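Phosphonate monoester hydrolase (Ruegeria pomeroyi, PDB 4UPK) is a hydrolase of the sulfatase family, within the alkaline phosphatase clan, with mixed alpha/beta architecture and four chains in its assembly. Local coordinates at residues 63-68 and 371-376; 119-124 and 400-405; 123-128 and 232-237; 391-396 and 413-418. All blocks are in the same frame, centred on the assembly; numbering follows the deposited sequence.

Contact 1: 63-68 and 371-376; sequences RALAQD and PLIIRA
Arg375 reaches from strand 372-375 to Asp68, the first residue past the end of helix 60-67. Its side chain sets out toward the helix and then runs extended from CG to NE. Arg375 CG comes to 3.6 Å from the carbonyl O of Asp68, and Arg375 CD passes that same oxygen while keeping Leu65 CD1 on its flank at 4.3 Å. At the tip, Arg375 NE makes a salt bridge with Asp68 OD2 (3.0 Å). The bond is bent, 143° at the hydrogen, and the donor stands above the carboxylate, 61° out of its plane. Water 1 closes a second path, donating to Asp68 OD1 and accepting from Arg375 NH2. Asp68 OD2 is also held by Tyr337 OH, so OD2 has two protein partners and OD1 a water.

Farther back along the strand the contact is purely apolar. Ile373 CG2 presses against Leu65 CD2 (3.8 Å), and Ile373 CD1 lies 4.1 Å from Ala66 CB. Leu65 also rests on Val344 of the adjoining strand 340-346. The strand and helix segments are 8.5 Å apart and inclined by 53°: a helix laid on the face of a mixed sheet, as in alpha/beta folds.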
# COMPACT_ATOMS: atom_id res chain seq x y z
N ARG A 63 -13.93 24.66 -36.49
CA ARG A 63 -15.27 25.05 -36.93
C ARG A 63 -15.89 23.99 -37.84
O ARG A 63 -17.11 23.79 -37.81
CB ARG A 63 -15.26 26.44 -37.60
CG ARG A 63 -15.18 27.57 -36.58
CD ARG A 63 -14.88 28.93 -37.19
NE ARG A 63 -14.48 29.89 -36.15
CZ ARG A 63 -13.74 30.97 -36.36
NH1 ARG A 63 -13.31 31.27 -37.58
NH2 ARG A 63 -13.42 31.76 -35.35
N ALA A 64 -15.05 23.25 -38.60
CA ALA A 64 -15.53 22.15 -39.45
C ALA A 64 -15.95 21.00 -38.56
O ALA A 64 -17.02 20.42 -38.80
CB ALA A 64 -14.45 21.71 -40.43
N LEU A 65 -15.17 20.71 -37.49
CA LEU A 65 -15.51 19.66 -36.52
C LEU A 65 -16.80 19.98 -35.79
O LEU A 65 -17.64 19.09 -35.66
CB LEU A 65 -14.36 19.39 -35.53
CG LEU A 65 -14.61 18.28 -34.49
CD1 LEU A 65 -14.55 16.87 -35.13
CD2 LEU A 65 -13.65 18.41 -33.32
N ALA A 66 -16.99 21.25 -35.37
CA ALA A 66 -18.22 21.71 -34.69
C ALA A 66 -19.45 21.51 -35.61
O ALA A 66 -20.51 21.09 -35.14
CB ALA A 66 -18.08 23.18 -34.32
N GLN A 67 -19.27 21.76 -36.93
CA GLN A 67 -20.30 21.58 -37.95
C GLN A 67 -20.71 20.10 -38.13
O GLN A 67 -21.85 19.82 -38.50
CB GLN A 67 -19.82 22.19 -39.29
CG GLN A 67 -20.79 23.18 -39.92
CD GLN A 67 -21.09 24.35 -39.01
OE1 GLN A 67 -20.23 25.22 -38.80
NE2 GLN A 67 -22.29 24.39 -38.44
N ASP A 68 -19.78 19.18 -37.83
CA ASP A 68 -20.01 17.74 -37.93
C ASP A 68 -20.19 17.09 -36.54
O ASP A 68 -20.13 15.86 -36.41
CB ASP A 68 -18.84 17.11 -38.71
CG ASP A 68 -19.08 15.69 -39.19
OD1 ASP A 68 -20.20 15.42 -39.70
OD2 ASP A 68 -18.17 14.86 -39.05
N PRO A 371 -14.21 26.53 -24.98
CA PRO A 371 -14.92 25.81 -26.04
C PRO A 371 -14.96 24.30 -25.74
O PRO A 371 -14.09 23.78 -25.04
CB PRO A 371 -14.10 26.11 -27.30
CG PRO A 371 -12.70 26.35 -26.79
CD PRO A 371 -12.86 26.97 -25.43
N LEU A 372 -16.01 23.62 -26.23
CA LEU A 372 -16.20 22.19 -26.08
C LEU A 372 -16.93 21.61 -27.29
O LEU A 372 -18.05 22.01 -27.60
CB LEU A 372 -16.91 21.79 -24.75
CG LEU A 372 -17.20 20.28 -24.56
CD1 LEU A 372 -15.93 19.45 -24.53
CD2 LEU A 372 -17.99 20.03 -23.33
N ILE A 373 -16.25 20.68 -27.98
CA ILE A 373 -16.79 20.00 -29.15
C ILE A 373 -16.66 18.53 -28.86
O ILE A 373 -15.58 18.05 -28.49
CB ILE A 373 -16.12 20.37 -30.52
CG1 ILE A 373 -16.01 21.91 -30.75
CG2 ILE A 373 -16.85 19.68 -31.70
CD1 ILE A 373 -14.92 22.36 -31.77
N ILE A 374 -17.77 17.80 -29.01
CA ILE A 374 -17.77 16.36 -28.82
C ILE A 374 -18.37 15.69 -30.03
O ILE A 374 -19.51 15.97 -30.40
CB ILE A 374 -18.41 15.89 -27.47
CG1 ILE A 374 -17.68 16.52 -26.24
CG2 ILE A 374 -18.46 14.34 -27.40
CD1 ILE A 374 -18.30 16.18 -24.82
N ARG A 375 -17.59 14.80 -30.66
CA ARG A 375 -18.07 14.00 -31.76
C ARG A 375 -18.05 12.55 -31.32
O ARG A 375 -17.04 12.05 -30.84
CB ARG A 375 -17.25 14.17 -33.05
CG ARG A 375 -18.09 13.76 -34.25
CD ARG A 375 -17.31 13.64 -35.53
NE ARG A 375 -18.15 13.15 -36.62
CZ ARG A 375 -18.44 11.87 -36.84
NH1 ARG A 375 -17.98 10.92 -36.03
NH2 ARG A 375 -19.22 11.53 -37.86
N ALA A 376 -19.18 11.89 -31.50
CA ALA A 376 -19.33 10.49 -31.18
C ALA A 376 -20.10 9.84 -32.31
O ALA A 376 -21.01 10.49 -32.84
CB ALA A 376 -20.09 10.33 -29.87
O HOH W 1 -21.70 13.22 -39.05

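Contact 2: 119-124 and 400-405; sequences RKAGYL and DWVGQE
Two helix C-termini, each closed by a glycine in a Schellman motif, come together where Ala121 meets Gln404 and Tyr123 meets Val402. Gly122 follows the last turn of helix 114-120, and Gly403 that of helix 394-402; both have positive phi, and the residues around them do the touching.

Gln404 is the broadest contributor. Its CG stands anti to the backbone N (chi1 -177°), while a bend at chi2 (58°) folds CD back over the end of the other helix. Gln404 OE1 then sits 3.5 Å from Ala121 CB and equally near Ala121 N, but the angle at that N-H is too poor for a hydrogen bond. The other end of the amide, Gln404 NE2, touches Lys120 CB at 3.6 Å. Here the two side chains cross at about a right angle, and the extended lysine carries on past the glutamine to a salt bridge between its NZ and Glu117.

On the other flank of Ala121 the contact turns apolar. Val402 CG1 packs against the hydroxyl end of Tyr123, 3.9 Å from OH and 4.1 Å from CE1, and Val402 CG2 lies more loosely, 4.4 Å from Ala121 CB. Tyr123 OH is itself bonded to Ser34 O, which anchors the ring's tip beside the valine. Outside this pairing, Lys120 O and Arg119 NH1 bind Asn143 and Asp144 of the second subunit. The arrangement is a surface junction of two glycine-terminated helix C-caps, one of them also engaged in the subunit interface.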
# COMPACT_ATOMS: atom_id res chain seq x y z
N ARG A 119 -7.77 2.28 -17.81
CA ARG A 119 -6.91 1.10 -17.68
C ARG A 119 -7.72 -0.14 -17.27
O ARG A 119 -7.41 -1.26 -17.70
CB ARG A 119 -5.77 1.34 -16.70
CG ARG A 119 -4.63 2.14 -17.31
CD ARG A 119 -3.35 1.89 -16.55
NE ARG A 119 -2.22 2.58 -17.17
CZ ARG A 119 -1.03 2.02 -17.39
NH1 ARG A 119 -0.82 0.75 -17.07
NH2 ARG A 119 -0.06 2.73 -17.93
N LYS A 120 -8.77 0.09 -16.44
CA LYS A 120 -9.73 -0.94 -16.00
C LYS A 120 -10.56 -1.44 -17.20
O LYS A 120 -10.94 -2.61 -17.24
CB LYS A 120 -10.64 -0.42 -14.88
CG LYS A 120 -9.92 -0.08 -13.58
CD LYS A 120 -10.90 0.43 -12.54
CE LYS A 120 -10.20 0.83 -11.26
NZ LYS A 120 -11.11 1.52 -10.31
N ALA A 121 -10.79 -0.56 -18.20
CA ALA A 121 -11.50 -0.84 -19.45
C ALA A 121 -10.57 -1.49 -20.52
O ALA A 121 -11.04 -1.83 -21.62
CB ALA A 121 -12.16 0.43 -19.98
N GLY A 122 -9.29 -1.68 -20.18
CA GLY A 122 -8.29 -2.33 -21.03
C GLY A 122 -7.50 -1.41 -21.93
O GLY A 122 -6.76 -1.87 -22.80
N TYR A 123 -7.65 -0.10 -21.74
CA TYR A 123 -6.95 0.92 -22.53
C TYR A 123 -5.60 1.30 -21.95
O TYR A 123 -5.44 1.37 -20.72
CB TYR A 123 -7.79 2.19 -22.63
CG TYR A 123 -9.00 2.09 -23.53
CD1 TYR A 123 -10.23 1.68 -23.03
CD2 TYR A 123 -8.93 2.46 -24.87
CE1 TYR A 123 -11.36 1.60 -23.85
CE2 TYR A 123 -10.05 2.38 -25.70
CZ TYR A 123 -11.26 1.95 -25.19
OH TYR A 123 -12.36 1.90 -25.99
N LEU A 124 -4.63 1.58 -22.84
CA LEU A 124 -3.34 2.13 -22.42
C LEU A 124 -3.46 3.62 -22.74
O LEU A 124 -3.51 3.98 -23.92
CB LEU A 124 -2.14 1.48 -23.15
CG LEU A 124 -0.75 2.02 -22.75
CD1 LEU A 124 -0.33 1.53 -21.38
CD2 LEU A 124 0.30 1.62 -23.74
N ASP A 400 -18.64 6.55 -19.64
CA ASP A 400 -19.98 6.13 -20.04
C ASP A 400 -19.92 5.54 -21.45
O ASP A 400 -20.31 4.39 -21.65
CB ASP A 400 -20.93 7.34 -19.97
CG ASP A 400 -22.39 7.11 -20.33
OD1 ASP A 400 -22.76 5.95 -20.61
OD2 ASP A 400 -23.16 8.10 -20.33
N TRP A 401 -19.34 6.31 -22.42
CA TRP A 401 -19.20 5.92 -23.82
C TRP A 401 -18.43 4.60 -24.04
O TRP A 401 -18.83 3.81 -24.89
CB TRP A 401 -18.64 7.08 -24.65
CG TRP A 401 -18.68 6.84 -26.12
CD1 TRP A 401 -19.71 7.08 -26.97
CD2 TRP A 401 -17.61 6.31 -26.92
NE1 TRP A 401 -19.36 6.75 -28.26
CE2 TRP A 401 -18.08 6.25 -28.26
CE3 TRP A 401 -16.31 5.85 -26.64
CZ2 TRP A 401 -17.28 5.78 -29.31
CZ3 TRP A 401 -15.52 5.39 -27.69
CH2 TRP A 401 -16.01 5.36 -29.01
N VAL A 402 -17.37 4.33 -23.25
CA VAL A 402 -16.59 3.09 -23.34
C VAL A 402 -17.27 1.93 -22.57
O VAL A 402 -16.89 0.76 -22.74
CB VAL A 402 -15.08 3.25 -22.97
CG1 VAL A 402 -14.42 4.35 -23.79
CG2 VAL A 402 -14.87 3.51 -21.48
N GLY A 403 -18.24 2.27 -21.72
CA GLY A 403 -18.99 1.32 -20.91
C GLY A 403 -18.28 0.92 -19.63
O GLY A 403 -18.43 -0.21 -19.17
N GLN A 404 -17.49 1.84 -19.06
CA GLN A 404 -16.73 1.64 -17.83
C GLN A 404 -17.42 2.37 -16.68
O GLN A 404 -17.86 3.51 -16.87
CB GLN A 404 -15.28 2.14 -18.01
CG GLN A 404 -14.36 1.91 -16.81
CD GLN A 404 -14.22 0.46 -16.38
OE1 GLN A 404 -14.10 -0.46 -17.20
NE2 GLN A 404 -14.19 0.23 -15.07
N GLU A 405 -17.52 1.72 -15.51
CA GLU A 405 -18.13 2.24 -14.29
C GLU A 405 -17.53 3.58 -13.91
O GLU A 405 -16.30 3.74 -13.92
CB GLU A 405 -17.95 1.24 -13.13
CG GLU A 405 -18.78 1.56 -11.90
CD GLU A 405 -18.59 0.65 -10.69
OE1 GLU A 405 -18.02 -0.45 -10.84
OE2 GLU A 405 -19.04 1.05 -9.59

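Contact 3: 123-128 and 232-237; sequences YLPLLF and NWFAHL
Pro125 and Phe234 fit together on one face of a parallel strand pair: the pyrrolidine CB of Pro125 presses on the phenyl ring of Phe234 at CD2, 3.5 Å away. Beyond them on the same face, Leu127 and His236 lie side by side and point the same way, with Leu127 CD1 3.9 Å from the imidazole CD2 of His236, whose ND1 is bonded to Phe38 O. Before the strand, Tyr123 packs on Asn232 and Phe234. Its CD2 lies 3.8 Å from Phe234 CB, and Tyr123 CE2 meets Asn232 CB at 3.7 Å, with the ring and the asparagine amide only 17° from parallel. Asn232 OD1 accepts from Ser34 N.

The opposite face carries Leu126, Phe128, Ala235 and Leu237. The methyl of Ala235 is the low point here, and Phe128 CE2 comes to 4.5 Å from Ala235 CB. Leu237 fills in beside the root of the phenylalanine, its CD1 3.7 Å from Phe128 CB.

Beneath these side chains the backbones are joined by three short, straight bonds, Leu126 N to Phe234 O, His236 N to Leu126 O and Phe128 N to His236 O, each 2.7 Å. Where the strands splay apart before Pro125, water 2 bridges Leu124 N and Asn232 O.

Strand 125-127 lies between 234-239 and 158-162, and 234-239 is paired in turn with 35-41. Ala115 and Met118 of helix 114-120 cover the Pro125-Phe234 face, while Phe221 of helix 213-224 meets Phe128 edge-to-face on the other.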
# COMPACT_ATOMS: atom_id res chain seq x y z
N TYR A 123 -7.65 -0.10 -21.74
CA TYR A 123 -6.95 0.92 -22.53
C TYR A 123 -5.60 1.30 -21.95
O TYR A 123 -5.44 1.37 -20.72
CB TYR A 123 -7.79 2.19 -22.63
CG TYR A 123 -9.00 2.09 -23.53
CD1 TYR A 123 -10.23 1.68 -23.03
CD2 TYR A 123 -8.93 2.46 -24.87
CE1 TYR A 123 -11.36 1.60 -23.85
CE2 TYR A 123 -10.05 2.38 -25.70
CZ TYR A 123 -11.26 1.95 -25.19
OH TYR A 123 -12.36 1.90 -25.99
N LEU A 124 -4.63 1.58 -22.84
CA LEU A 124 -3.34 2.13 -22.42
C LEU A 124 -3.46 3.62 -22.74
O LEU A 124 -3.51 3.98 -23.92
CB LEU A 124 -2.14 1.48 -23.15
CG LEU A 124 -0.75 2.02 -22.75
CD1 LEU A 124 -0.33 1.53 -21.38
CD2 LEU A 124 0.30 1.62 -23.74
N PRO A 125 -3.60 4.50 -21.72
CA PRO A 125 -3.76 5.94 -21.99
C PRO A 125 -2.46 6.55 -22.53
O PRO A 125 -1.47 6.66 -21.81
CB PRO A 125 -4.21 6.52 -20.64
CG PRO A 125 -4.49 5.34 -19.76
CD PRO A 125 -3.62 4.24 -20.27
N LEU A 126 -2.46 6.91 -23.81
CA LEU A 126 -1.26 7.48 -24.45
C LEU A 126 -1.22 8.98 -24.27
O LEU A 126 -2.19 9.66 -24.62
CB LEU A 126 -1.21 7.10 -25.93
CG LEU A 126 -1.36 5.60 -26.26
CD1 LEU A 126 -1.68 5.39 -27.71
CD2 LEU A 126 -0.14 4.80 -25.83
N LEU A 127 -0.11 9.49 -23.71
CA LEU A 127 0.06 10.92 -23.49
C LEU A 127 1.02 11.60 -24.44
O LEU A 127 2.20 11.26 -24.52
CB LEU A 127 0.41 11.24 -22.02
CG LEU A 127 0.64 12.71 -21.64
CD1 LEU A 127 -0.68 13.51 -21.66
CD2 LEU A 127 1.28 12.81 -20.26
N PHE A 128 0.49 12.62 -25.13
CA PHE A 128 1.26 13.48 -26.04
C PHE A 128 1.17 14.88 -25.47
O PHE A 128 0.18 15.58 -25.71
CB PHE A 128 0.69 13.41 -27.46
CG PHE A 128 0.88 12.07 -28.10
CD1 PHE A 128 2.03 11.79 -28.83
CD2 PHE A 128 -0.10 11.09 -28.00
CE1 PHE A 128 2.20 10.55 -29.44
CE2 PHE A 128 0.07 9.85 -28.60
CZ PHE A 128 1.22 9.59 -29.32
N ASN A 232 -8.08 -0.78 -29.97
CA ASN A 232 -8.80 0.29 -29.27
C ASN A 232 -7.79 1.17 -28.56
O ASN A 232 -7.09 0.70 -27.66
CB ASN A 232 -9.82 -0.28 -28.28
CG ASN A 232 -11.04 -0.89 -28.92
OD1 ASN A 232 -11.22 -0.90 -30.14
ND2 ASN A 232 -11.92 -1.42 -28.09
N TRP A 233 -7.64 2.41 -29.01
CA TRP A 233 -6.68 3.31 -28.40
C TRP A 233 -7.35 4.48 -27.70
O TRP A 233 -8.48 4.84 -28.02
CB TRP A 233 -5.57 3.77 -29.40
CG TRP A 233 -6.06 4.33 -30.70
CD1 TRP A 233 -6.06 3.71 -31.91
CD2 TRP A 233 -6.58 5.65 -30.92
NE1 TRP A 233 -6.57 4.55 -32.87
CE2 TRP A 233 -6.91 5.74 -32.29
CE3 TRP A 233 -6.83 6.76 -30.09
CZ2 TRP A 233 -7.47 6.90 -32.85
CZ3 TRP A 233 -7.37 7.91 -30.65
CH2 TRP A 233 -7.67 7.97 -32.02
N PHE A 234 -6.61 5.07 -26.74
CA PHE A 234 -6.94 6.27 -25.99
C PHE A 234 -5.69 7.17 -26.05
O PHE A 234 -4.65 6.84 -25.46
CB PHE A 234 -7.36 5.93 -24.54
CG PHE A 234 -7.57 7.09 -23.59
CD1 PHE A 234 -8.06 8.32 -24.05
CD2 PHE A 234 -7.35 6.94 -22.23
CE1 PHE A 234 -8.27 9.39 -23.17
CE2 PHE A 234 -7.56 8.01 -21.34
CZ PHE A 234 -8.04 9.22 -21.82
N ALA A 235 -5.81 8.29 -26.80
CA ALA A 235 -4.73 9.25 -26.99
C ALA A 235 -5.15 10.58 -26.44
O ALA A 235 -6.27 11.07 -26.71
CB ALA A 235 -4.37 9.38 -28.47
N HIS A 236 -4.26 11.16 -25.61
CA HIS A 236 -4.44 12.45 -24.96
C HIS A 236 -3.38 13.40 -25.50
O HIS A 236 -2.19 13.22 -25.23
CB HIS A 236 -4.41 12.32 -23.41
CG HIS A 236 -4.84 13.57 -22.70
ND1 HIS A 236 -5.73 14.47 -23.27
CD2 HIS A 236 -4.51 14.01 -21.46
CE1 HIS A 236 -5.92 15.41 -22.37
NE2 HIS A 236 -5.20 15.19 -21.27
N LEU A 237 -3.81 14.39 -26.29
CA LEU A 237 -2.93 15.35 -26.97
C LEU A 237 -3.22 16.77 -26.44
O LEU A 237 -4.37 17.23 -26.45
CB LEU A 237 -3.10 15.19 -28.50
CG LEU A 237 -2.45 16.17 -29.48
CD1 LEU A 237 -0.96 15.92 -29.65
CD2 LEU A 237 -3.12 16.05 -30.85
O HOH W 2 -5.23 0.69 -25.80

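Contact 4: 391-396 and 413-418; sequences SIDLMP and RSLRPF
The carboxylate of Asp393 presents one face to Arg413 and Leu415. Arg413 N donates to Asp393 OD1 from that face, 42° out of the carboxylate plane, in a nearly linear bond of 3.1 Å. The carbonyl O of Arg413 lies over the same face, 3.4 Å from Asp393 OD1, and Leu415 CD2 comes to 3.7 Å from Asp393 OD2. Two acceptors as close as Asp393 OD1 and Arg413 O would be expected to repel, but Arg428 makes a salt bridge to OD1 and Glu390 N donates to OD2, which probably offsets the crowding of oxygens.

A second flat group is the peptide between Arg413 and Ser414, against which the Pro396 ring packs, with CG 3.7 Å from Arg413 C and CB 3.8 Å from Ser414 N. Leu415 then crosses Asp393 at about a right angle, its CG 3.8 Å from Asp393 CB, and reaches Leu394 more distantly through the two CD1 atoms (4.4 Å). At the far end of the segment the Phe418 ring turns its edge to Leu415 CA and meets Trp427 edge-to-face.

Ser414 CB touches Pro396 O, while Ser414 OG, anti to the backbone N, accepts from Arg416 N at 3.3 Å and is bonded as well to Asp400 OD2. Thus the loop from Arg413 is held at the start of helix 394-402 by Asp393 and Pro396, and near its end by Asp400, and it ends in a serine-capped entry to helix 416-419.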
# COMPACT_ATOMS: atom_id res chain seq x y z
N SER A 391 -16.30 21.48 -16.67
CA SER A 391 -15.09 20.75 -17.07
C SER A 391 -15.03 19.33 -16.48
O SER A 391 -14.42 18.44 -17.08
CB SER A 391 -13.85 21.56 -16.71
OG SER A 391 -13.79 21.80 -15.31
N ILE A 392 -15.68 19.13 -15.32
CA ILE A 392 -15.76 17.87 -14.59
C ILE A 392 -16.69 16.84 -15.26
O ILE A 392 -16.68 15.68 -14.89
CB ILE A 392 -16.14 18.12 -13.11
CG1 ILE A 392 -17.50 18.85 -12.98
CG2 ILE A 392 -15.01 18.86 -12.40
CD1 ILE A 392 -18.14 18.76 -11.61
N ASP A 393 -17.48 17.29 -16.26
CA ASP A 393 -18.41 16.45 -17.03
C ASP A 393 -17.72 15.64 -18.14
O ASP A 393 -18.34 14.77 -18.74
CB ASP A 393 -19.51 17.32 -17.67
CG ASP A 393 -20.40 18.07 -16.70
OD1 ASP A 393 -20.42 17.71 -15.49
OD2 ASP A 393 -21.08 19.02 -17.14
N LEU A 394 -16.43 15.92 -18.41
CA LEU A 394 -15.71 15.24 -19.49
C LEU A 394 -15.32 13.80 -19.17
O LEU A 394 -15.66 12.90 -19.94
CB LEU A 394 -14.53 16.11 -19.96
CG LEU A 394 -14.80 17.15 -21.06
CD1 LEU A 394 -15.89 18.14 -20.68
CD2 LEU A 394 -13.55 17.93 -21.35
N MET A 395 -14.66 13.56 -18.02
CA MET A 395 -14.28 12.23 -17.56
C MET A 395 -15.50 11.27 -17.54
O MET A 395 -15.41 10.21 -18.17
CB MET A 395 -13.53 12.26 -16.19
CG MET A 395 -13.66 10.98 -15.38
SD MET A 395 -12.48 10.89 -14.05
CE MET A 395 -12.64 9.19 -13.55
N PRO A 396 -16.66 11.61 -16.89
CA PRO A 396 -17.81 10.69 -16.90
C PRO A 396 -18.41 10.43 -18.28
O PRO A 396 -18.95 9.34 -18.50
CB PRO A 396 -18.80 11.33 -15.92
CG PRO A 396 -18.45 12.76 -15.91
CD PRO A 396 -16.96 12.80 -16.06
N ARG A 413 -21.14 14.94 -14.37
CA ARG A 413 -22.18 14.10 -14.95
C ARG A 413 -21.95 13.95 -16.46
O ARG A 413 -21.56 14.91 -17.13
CB ARG A 413 -23.57 14.69 -14.67
CG ARG A 413 -23.97 14.62 -13.20
CD ARG A 413 -25.35 15.20 -12.94
NE ARG A 413 -26.41 14.50 -13.67
CZ ARG A 413 -27.68 14.90 -13.72
NH1 ARG A 413 -28.06 15.98 -13.05
NH2 ARG A 413 -28.57 14.24 -14.43
N SER A 414 -22.19 12.74 -16.98
CA SER A 414 -22.06 12.41 -18.40
C SER A 414 -22.87 13.35 -19.30
O SER A 414 -24.05 13.62 -19.04
CB SER A 414 -22.46 10.97 -18.64
OG SER A 414 -22.32 10.60 -20.00
N LEU A 415 -22.22 13.84 -20.37
CA LEU A 415 -22.82 14.71 -21.37
C LEU A 415 -23.45 13.91 -22.50
O LEU A 415 -23.97 14.50 -23.45
CB LEU A 415 -21.77 15.67 -21.94
CG LEU A 415 -21.16 16.68 -20.98
CD1 LEU A 415 -20.15 17.54 -21.70
CD2 LEU A 415 -22.22 17.55 -20.32
N ARG A 416 -23.41 12.56 -22.40
CA ARG A 416 -23.95 11.64 -23.40
C ARG A 416 -25.41 11.92 -23.81
O ARG A 416 -25.63 11.97 -25.02
CB ARG A 416 -23.72 10.17 -23.02
CG ARG A 416 -23.48 9.29 -24.22
CD ARG A 416 -23.19 7.88 -23.79
NE ARG A 416 -23.29 6.95 -24.91
CZ ARG A 416 -23.12 5.64 -24.80
NH1 ARG A 416 -22.83 5.10 -23.62
NH2 ARG A 416 -23.23 4.86 -25.87
N PRO A 417 -26.39 12.20 -22.89
CA PRO A 417 -27.77 12.53 -23.37
C PRO A 417 -27.85 13.67 -24.40
O PRO A 417 -28.62 13.57 -25.36
CB PRO A 417 -28.52 12.90 -22.07
CG PRO A 417 -27.79 12.18 -21.01
CD PRO A 417 -26.34 12.20 -21.41
N PHE A 418 -27.03 14.72 -24.22
CA PHE A 418 -26.89 15.88 -25.12
C PHE A 418 -26.41 15.55 -26.53
O PHE A 418 -26.71 16.31 -27.46
CB PHE A 418 -25.91 16.91 -24.51
CG PHE A 418 -26.36 17.52 -23.21
CD1 PHE A 418 -27.31 18.54 -23.18
CD2 PHE A 418 -25.81 17.11 -22.00
CE1 PHE A 418 -27.69 19.14 -21.98
CE2 PHE A 418 -26.19 17.71 -20.81
CZ PHE A 418 -27.14 18.71 -20.80

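Overall arrangement
Contacts 3 and 4 are buried; contact 3 is a run of backbone bonds within the mixed sheet, and contact 1 reaches the same sheet from a helix, adding a salt bridge at its partly exposed end. Contact 4 relies instead on a carboxylate and on apolar side chains; Leu415 and Leu394 rest on Leu372 of contact 1. Contact 2 lies at the surface, without a hydrogen bond across it. It shares Tyr123 with contact 3 and helix 394-402 with contact 4, to which Asp400 is tied by a salt bridge to Arg416. Contacts 2 and 3 both touch the second subunit, whereas contacts 1 and 4 are touched by no other chain.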